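Local coordinates for protein beta-lactamase (PDB 5GWA) that probably hydrolyses beta-lactam antibiotics as a class A, extended-spectrum enzyme, and is seen here with the inhibitor avibactam bound in its active site, at residues 66-79 / 91-104. Residues are numbered along the deposited sequence; the frame is centred on the assembly and turned at random.
Sequences ISVDKKLFVKKSDL and YPNGNLELSFSEII. With NA (sodium ion), chain S; NA (sodium ion), chain I; NA (sodium ion), chain O; SO4 (sulfate ion), chain D.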
loop_
_atom_site.group_PDB
_atom_site.type_symbol
_atom_site.label_atom_id
_atom_site.label_comp_id
_atom_site.label_asym_id
_atom_site.label_seq_id
_atom_site.Cartn_x
_atom_site.Cartn_y
_atom_site.Cartn_z
ATOM N N ILE A 66 -31.357 -1.316 0.209
ATOM C CA ILE A 66 -30.453 -0.206 -0.078
ATOM C C ILE A 66 -29.768 -0.426 -1.406
ATOM O O ILE A 66 -29.116 -1.484 -1.623
ATOM C CB ILE A 66 -29.360 -0.135 0.973
ATOM C CG1 ILE A 66 -29.955 -0.150 2.382
ATOM C CG2 ILE A 66 -28.486 1.074 0.722
ATOM C CD1 ILE A 66 -28.964 -0.452 3.471
ATOM N N SER A 67 -29.943 0.511 -2.317
ATOM C CA SER A 67 -29.389 0.440 -3.634
ATOM C C SER A 67 -27.873 0.574 -3.586
ATOM O O SER A 67 -27.361 1.372 -2.814
ATOM C CB SER A 67 -29.907 1.548 -4.539
ATOM O OG SER A 67 -29.134 1.622 -5.723
ATOM N N VAL A 68 -27.197 -0.167 -4.448
ATOM C CA VAL A 68 -25.733 -0.166 -4.496
ATOM C C VAL A 68 -25.190 1.151 -5.050
ATOM O O VAL A 68 -23.979 1.434 -4.990
ATOM C CB VAL A 68 -25.232 -1.394 -5.311
ATOM C CG1 VAL A 68 -25.083 -1.062 -6.786
ATOM C CG2 VAL A 68 -23.966 -1.962 -4.727
ATOM N N ASP A 69 -26.062 1.957 -5.655
ATOM C CA ASP A 69 -25.669 3.245 -6.138
ATOM C C ASP A 69 -25.763 4.354 -5.075
ATOM O O ASP A 69 -25.397 5.482 -5.355
ATOM C CB ASP A 69 -26.484 3.610 -7.363
ATOM C CG ASP A 69 -26.272 2.620 -8.492
ATOM O OD1 ASP A 69 -25.110 2.179 -8.698
ATOM O OD2 ASP A 69 -27.272 2.251 -9.140
ATOM N N LYS A 70 -26.318 4.033 -3.930
ATOM C CA LYS A 70 -26.291 4.959 -2.801
ATOM C C LYS A 70 -24.841 5.141 -2.338
ATOM O O LYS A 70 -23.953 4.332 -2.664
ATOM C CB LYS A 70 -27.178 4.508 -1.672
ATOM C CG LYS A 70 -28.655 4.501 -2.056
ATOM C CD LYS A 70 -29.132 5.888 -2.465
ATOM C CE LYS A 70 -30.631 6.041 -2.240
ATOM N NZ LYS A 70 -30.997 5.717 -0.830
ATOM N N LYS A 71 -24.580 6.284 -1.713
ATOM C CA LYS A 71 -23.201 6.702 -1.420
ATOM C C LYS A 71 -22.914 6.912 0.057
ATOM O O LYS A 71 -23.716 7.517 0.789
ATOM C CB LYS A 71 -22.869 7.996 -2.138
ATOM C CG LYS A 71 -23.018 7.892 -3.651
ATOM C CD LYS A 71 -22.546 9.145 -4.330
ATOM C CE LYS A 71 -22.824 9.085 -5.824
ATOM N NZ LYS A 71 -22.416 10.312 -6.538
ATOM N N LEU A 72 -21.757 6.406 0.486
ATOM C CA LEU A 72 -21.162 6.729 1.762
ATOM C C LEU A 72 -20.334 7.990 1.698
ATOM O O LEU A 72 -19.671 8.244 0.684
ATOM C CB LEU A 72 -20.282 5.574 2.241
ATOM C CG LEU A 72 -20.936 4.215 2.400
ATOM C CD1 LEU A 72 -19.952 3.152 2.813
ATOM C CD2 LEU A 72 -22.035 4.303 3.434
ATOM N N PHE A 73 -20.296 8.757 2.798
ATOM C CA PHE A 73 -19.314 9.822 2.876
ATOM C C PHE A 73 -18.003 9.265 3.391
ATOM O O PHE A 73 -17.932 8.738 4.483
ATOM C CB PHE A 73 -19.789 10.971 3.795
ATOM C CG PHE A 73 -18.930 12.210 3.689
ATOM C CD1 PHE A 73 -19.121 13.092 2.670
ATOM C CD2 PHE A 73 -17.873 12.411 4.562
ATOM C CE1 PHE A 73 -18.314 14.217 2.538
ATOM C CE2 PHE A 73 -17.054 13.529 4.427
ATOM C CZ PHE A 73 -17.288 14.418 3.426
ATOM N N VAL A 74 -16.982 9.275 2.536
ATOM C CA VAL A 74 -15.683 8.747 2.886
ATOM C C VAL A 74 -14.798 9.882 3.363
ATOM O O VAL A 74 -14.443 10.786 2.595
ATOM C CB VAL A 74 -15.068 8.028 1.661
ATOM C CG1 VAL A 74 -13.651 7.529 1.965
ATOM C CG2 VAL A 74 -15.985 6.872 1.251
ATOM N N LYS A 75 -14.583 9.896 4.671
ATOM C CA LYS A 75 -13.724 10.911 5.307
ATOM C C LYS A 75 -12.287 10.745 4.871
ATOM O O LYS A 75 -11.858 9.657 4.586
ATOM C CB LYS A 75 -13.771 10.764 6.838
ATOM C CG LYS A 75 -15.081 11.219 7.443
ATOM C CD LYS A 75 -14.987 11.310 8.964
ATOM C CE LYS A 75 -15.072 9.956 9.630
ATOM N NZ LYS A 75 -15.434 10.121 11.073
ATOM N N LYS A 76 -11.498 11.810 4.956
ATOM C CA LYS A 76 -10.073 11.677 4.695
ATOM C C LYS A 76 -9.443 10.640 5.646
ATOM O O LYS A 76 -8.605 9.847 5.243
ATOM C CB LYS A 76 -9.409 13.037 4.818
ATOM C CG LYS A 76 -7.905 13.012 4.873
ATOM C CD LYS A 76 -7.319 13.542 3.576
ATOM C CE LYS A 76 -5.863 13.868 3.791
ATOM N NZ LYS A 76 -5.238 12.889 4.742
ATOM N N SER A 77 -9.895 10.594 6.887
ATOM C CA SER A 77 -9.331 9.655 7.842
ATOM C C SER A 77 -9.732 8.203 7.580
ATOM O O SER A 77 -9.091 7.312 8.114
ATOM C CB SER A 77 -9.701 10.062 9.269
ATOM O OG SER A 77 -11.088 9.939 9.465
ATOM N N ASP A 78 -10.740 7.989 6.725
ATOM C CA ASP A 78 -11.144 6.641 6.276
ATOM C C ASP A 78 -10.153 6.161 5.207
ATOM O O ASP A 78 -10.158 4.968 4.880
ATOM C CB ASP A 78 -12.537 6.618 5.611
ATOM C CG ASP A 78 -13.697 6.788 6.582
ATOM O OD1 ASP A 78 -13.592 6.274 7.711
ATOM O OD2 ASP A 78 -14.679 7.493 6.212
ATOM N N LEU A 79 -9.447 7.098 4.562
ATOM C CA LEU A 79 -8.410 6.753 3.578
ATOM C C LEU A 79 -7.034 6.910 4.167
ATOM O O LEU A 79 -6.366 7.918 3.944
ATOM C CB LEU A 79 -8.564 7.592 2.315
ATOM C CG LEU A 79 -9.885 7.443 1.598
ATOM C CD1 LEU A 79 -10.080 8.400 0.414
ATOM C CD2 LEU A 79 -10.030 6.001 1.101
ATOM N N TYR A 91 -8.290 9.550 -4.765
ATOM C CA TYR A 91 -8.987 10.622 -4.048
ATOM C C TYR A 91 -8.158 11.056 -2.871
ATOM O O TYR A 91 -8.504 10.820 -1.709
ATOM C CB TYR A 91 -10.340 10.123 -3.561
ATOM C CG TYR A 91 -11.251 9.591 -4.662
ATOM C CD1 TYR A 91 -11.783 10.438 -5.610
ATOM C CD2 TYR A 91 -11.670 8.264 -4.683
ATOM C CE1 TYR A 91 -12.590 9.960 -6.620
ATOM C CE2 TYR A 91 -12.492 7.775 -5.690
ATOM C CZ TYR A 91 -12.990 8.657 -6.637
ATOM O OH TYR A 91 -13.882 8.241 -7.589
ATOM N N PRO A 92 -7.035 11.733 -3.120
ATOM C CA PRO A 92 -6.115 12.021 -2.042
ATOM C C PRO A 92 -6.599 12.964 -0.936
ATOM O O PRO A 92 -6.179 12.790 0.205
ATOM C CB PRO A 92 -4.876 12.607 -2.742
ATOM C CG PRO A 92 -5.245 12.743 -4.158
ATOM C CD PRO A 92 -6.482 11.983 -4.450
ATOM N N ASN A 93 -7.626 13.759 -1.231
ATOM C CA ASN A 93 -8.233 14.633 -0.241
ATOM C C ASN A 93 -9.350 13.938 0.518
ATOM O O ASN A 93 -9.710 14.338 1.614
ATOM C CB ASN A 93 -8.785 15.879 -0.886
ATOM C CG ASN A 93 -7.745 16.948 -1.007
ATOM O OD1 ASN A 93 -7.388 17.601 -0.013
ATOM N ND2 ASN A 93 -7.123 17.008 -2.155
ATOM N N GLY A 94 -9.747 12.769 0.043
ATOM C CA GLY A 94 -10.948 12.170 0.563
ATOM C C GLY A 94 -12.064 13.179 0.751
ATOM O O GLY A 94 -12.290 14.025 -0.093
ATOM N N ASN A 95 -12.821 12.989 1.826
ATOM C CA ASN A 95 -14.003 13.812 2.103
ATOM C C ASN A 95 -14.918 13.943 0.896
ATOM O O ASN A 95 -15.243 15.031 0.397
ATOM C CB ASN A 95 -13.561 15.174 2.622
ATOM C CG ASN A 95 -12.834 15.073 3.925
ATOM O OD1 ASN A 95 -13.099 14.209 4.741
ATOM N ND2 ASN A 95 -11.914 16.005 4.148
ATOM N N LEU A 96 -15.405 12.798 0.444
ATOM C CA LEU A 96 -16.282 12.762 -0.699
ATOM C C LEU A 96 -17.257 11.598 -0.633
ATOM O O LEU A 96 -17.027 10.645 0.096
ATOM C CB LEU A 96 -15.496 12.742 -2.004
ATOM C CG LEU A 96 -14.936 11.409 -2.486
ATOM C CD1 LEU A 96 -14.480 11.557 -3.942
ATOM C CD2 LEU A 96 -13.843 10.862 -1.594
ATOM N N GLU A 97 -18.343 11.721 -1.396
ATOM C CA GLU A 97 -19.378 10.705 -1.465
ATOM C C GLU A 97 -18.962 9.668 -2.494
ATOM O O GLU A 97 -18.719 10.049 -3.641
ATOM C CB GLU A 97 -20.674 11.352 -1.922
ATOM C CG GLU A 97 -21.095 12.528 -1.042
ATOM C CD GLU A 97 -22.060 13.483 -1.726
ATOM O OE1 GLU A 97 -22.328 13.367 -2.952
ATOM O OE2 GLU A 97 -22.645 14.313 -1.019
ATOM N N LEU A 98 -18.941 8.395 -2.105
ATOM C CA LEU A 98 -18.648 7.276 -3.043
ATOM C C LEU A 98 -19.747 6.218 -2.913
ATOM O O LEU A 98 -20.097 5.815 -1.843
ATOM C CB LEU A 98 -17.289 6.658 -2.745
ATOM C CG LEU A 98 -16.074 7.550 -2.989
ATOM C CD1 LEU A 98 -14.810 6.834 -2.550
ATOM C CD2 LEU A 98 -15.945 7.997 -4.410
ATOM N N SER A 99 -20.158 5.659 -4.032
ATOM C CA SER A 99 -21.191 4.633 -3.991
ATOM C C SER A 99 -20.683 3.347 -3.381
ATOM O O SER A 99 -19.489 3.015 -3.486
ATOM C CB SER A 99 -21.744 4.322 -5.389
ATOM O OG SER A 99 -20.735 3.780 -6.270
ATOM N N PHE A 100 -21.596 2.552 -2.850
ATOM C CA PHE A 100 -21.252 1.211 -2.421
ATOM C C PHE A 100 -20.642 0.467 -3.610
ATOM O O PHE A 100 -19.713 -0.309 -3.437
ATOM C CB PHE A 100 -22.487 0.445 -1.950
ATOM C CG PHE A 100 -23.065 0.969 -0.698
ATOM C CD1 PHE A 100 -22.528 0.642 0.531
ATOM C CD2 PHE A 100 -24.221 1.768 -0.732
ATOM C CE1 PHE A 100 -23.060 1.144 1.703
ATOM C CE2 PHE A 100 -24.767 2.235 0.432
ATOM C CZ PHE A 100 -24.194 1.931 1.653
ATOM N N SER A 101 -21.243 0.610 -4.797
ATOM C CA SER A 101 -20.699 -0.035 -6.005
ATOM C C SER A 101 -19.208 0.257 -6.222
ATOM O O SER A 101 -18.390 -0.667 -6.362
ATOM C CB SER A 101 -21.467 0.425 -7.243
ATOM O OG SER A 101 -20.880 -0.098 -8.416
ATOM N N GLU A 102 -18.851 1.525 -6.207
ATOM C CA GLU A 102 -17.478 1.927 -6.473
ATOM C C GLU A 102 -16.584 1.357 -5.369
ATOM O O GLU A 102 -15.422 0.953 -5.623
ATOM C CB GLU A 102 -17.337 3.459 -6.481
ATOM C CG GLU A 102 -15.906 3.882 -6.770
ATOM C CD GLU A 102 -15.685 5.354 -7.131
ATOM O OE1 GLU A 102 -16.659 6.096 -7.370
ATOM O OE2 GLU A 102 -14.518 5.741 -7.371
ATOM N N ILE A 103 -17.022 1.465 -4.134
ATOM C CA ILE A 103 -16.188 1.013 -3.013
ATOM C C ILE A 103 -15.985 -0.495 -3.083
ATOM O O ILE A 103 -14.850 -0.985 -2.931
ATOM C CB ILE A 103 -16.766 1.420 -1.630
ATOM C CG1 ILE A 103 -16.761 2.957 -1.503
ATOM C CG2 ILE A 103 -15.967 0.770 -0.484
ATOM C CD1 ILE A 103 -17.648 3.463 -0.381
ATOM N N ILE A 104 -17.060 -1.251 -3.347
ATOM C CA ILE A 104 -16.921 -2.697 -3.450
ATOM C C ILE A 104 -16.025 -3.123 -4.618
ATOM O O ILE A 104 -15.186 -4.021 -4.448
ATOM C CB ILE A 104 -18.292 -3.377 -3.597
ATOM C CG1 ILE A 104 -19.111 -3.144 -2.367
ATOM C CG2 ILE A 104 -18.100 -4.852 -3.903
ATOM C CD1 ILE A 104 -20.601 -3.422 -2.538
HETATM NA NA NA S . -7.188 10.623 0.747
HETATM NA NA NA I . -19.198 6.727 -6.608
HETATM NA NA NA O . -19.101 9.528 -6.358
HETATM S S SO4 D . -2.369 11.989 3.270
HETATM O O1 SO4 D . -1.768 13.166 3.948
HETATM O O2 SO4 D . -1.479 11.553 2.199
HETATM O O3 SO4 D . -2.512 10.946 4.315
HETATM O O4 SO4 D . -3.741 12.300 2.770
HETATM O O HOH W 1 -21.243 6.685 -8.363
#
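F73 sets its ring obliquely against the backbone of N95, CZ lying 3.5 Å from N95 C; ring and side-chain amide planes stand 12° apart, and L96 N sits above one ring face, offset toward the rim. With CG anti to the backbone N (chi1 -169°), the ring reaches toward the start of the partner strand, at N95, on the surface it shares with E97. Beneath it runs a two-stranded antiparallel sheet, 71-74 with 96-99, in the mainly helical part of the class A fold. L72 and L98 exchange two backbone hydrogen bonds, as do V74 and L96, and a G1 bulge at N95 and L96 opposite V74 ends the pairing. There N95 OD1 accepts from K76 N at 2.9 Å, the donor well above the amide plane.

The other surface of the strand pair is apolar. V74 CG2 rests 4.0 Å from L98 CD1, and L72 brings CD2 to within 3.7 Å of F100 CZ, the two side chains crossing at about a right angle; I118 of helix 113-123 packs against L72 and V74. F100 begins the helix that follows, whose first turn is tied back by F100 N to K70 O and by S101 N to V68 O, while S99 OG caps it by accepting from E102 N at 2.9 Å. E102 accepts a hydrogen bond from Y91 OH and gives its other oxygen to a sodium ion.

At the far end, the bent K76 chain passes P92 O and N93 O to reach a sulfate, probably from the crystallisation liquor, at an unusually short and so doubtful NZ to O4 distance, and forms a salt bridge with E261 of the second subunit. The chemistry thus divides: backbone bonds and apolar packing of L72, V74, F100 and I103 hold the strand pair against its helix, whereas the charged lysine end probably helps join the two subunits.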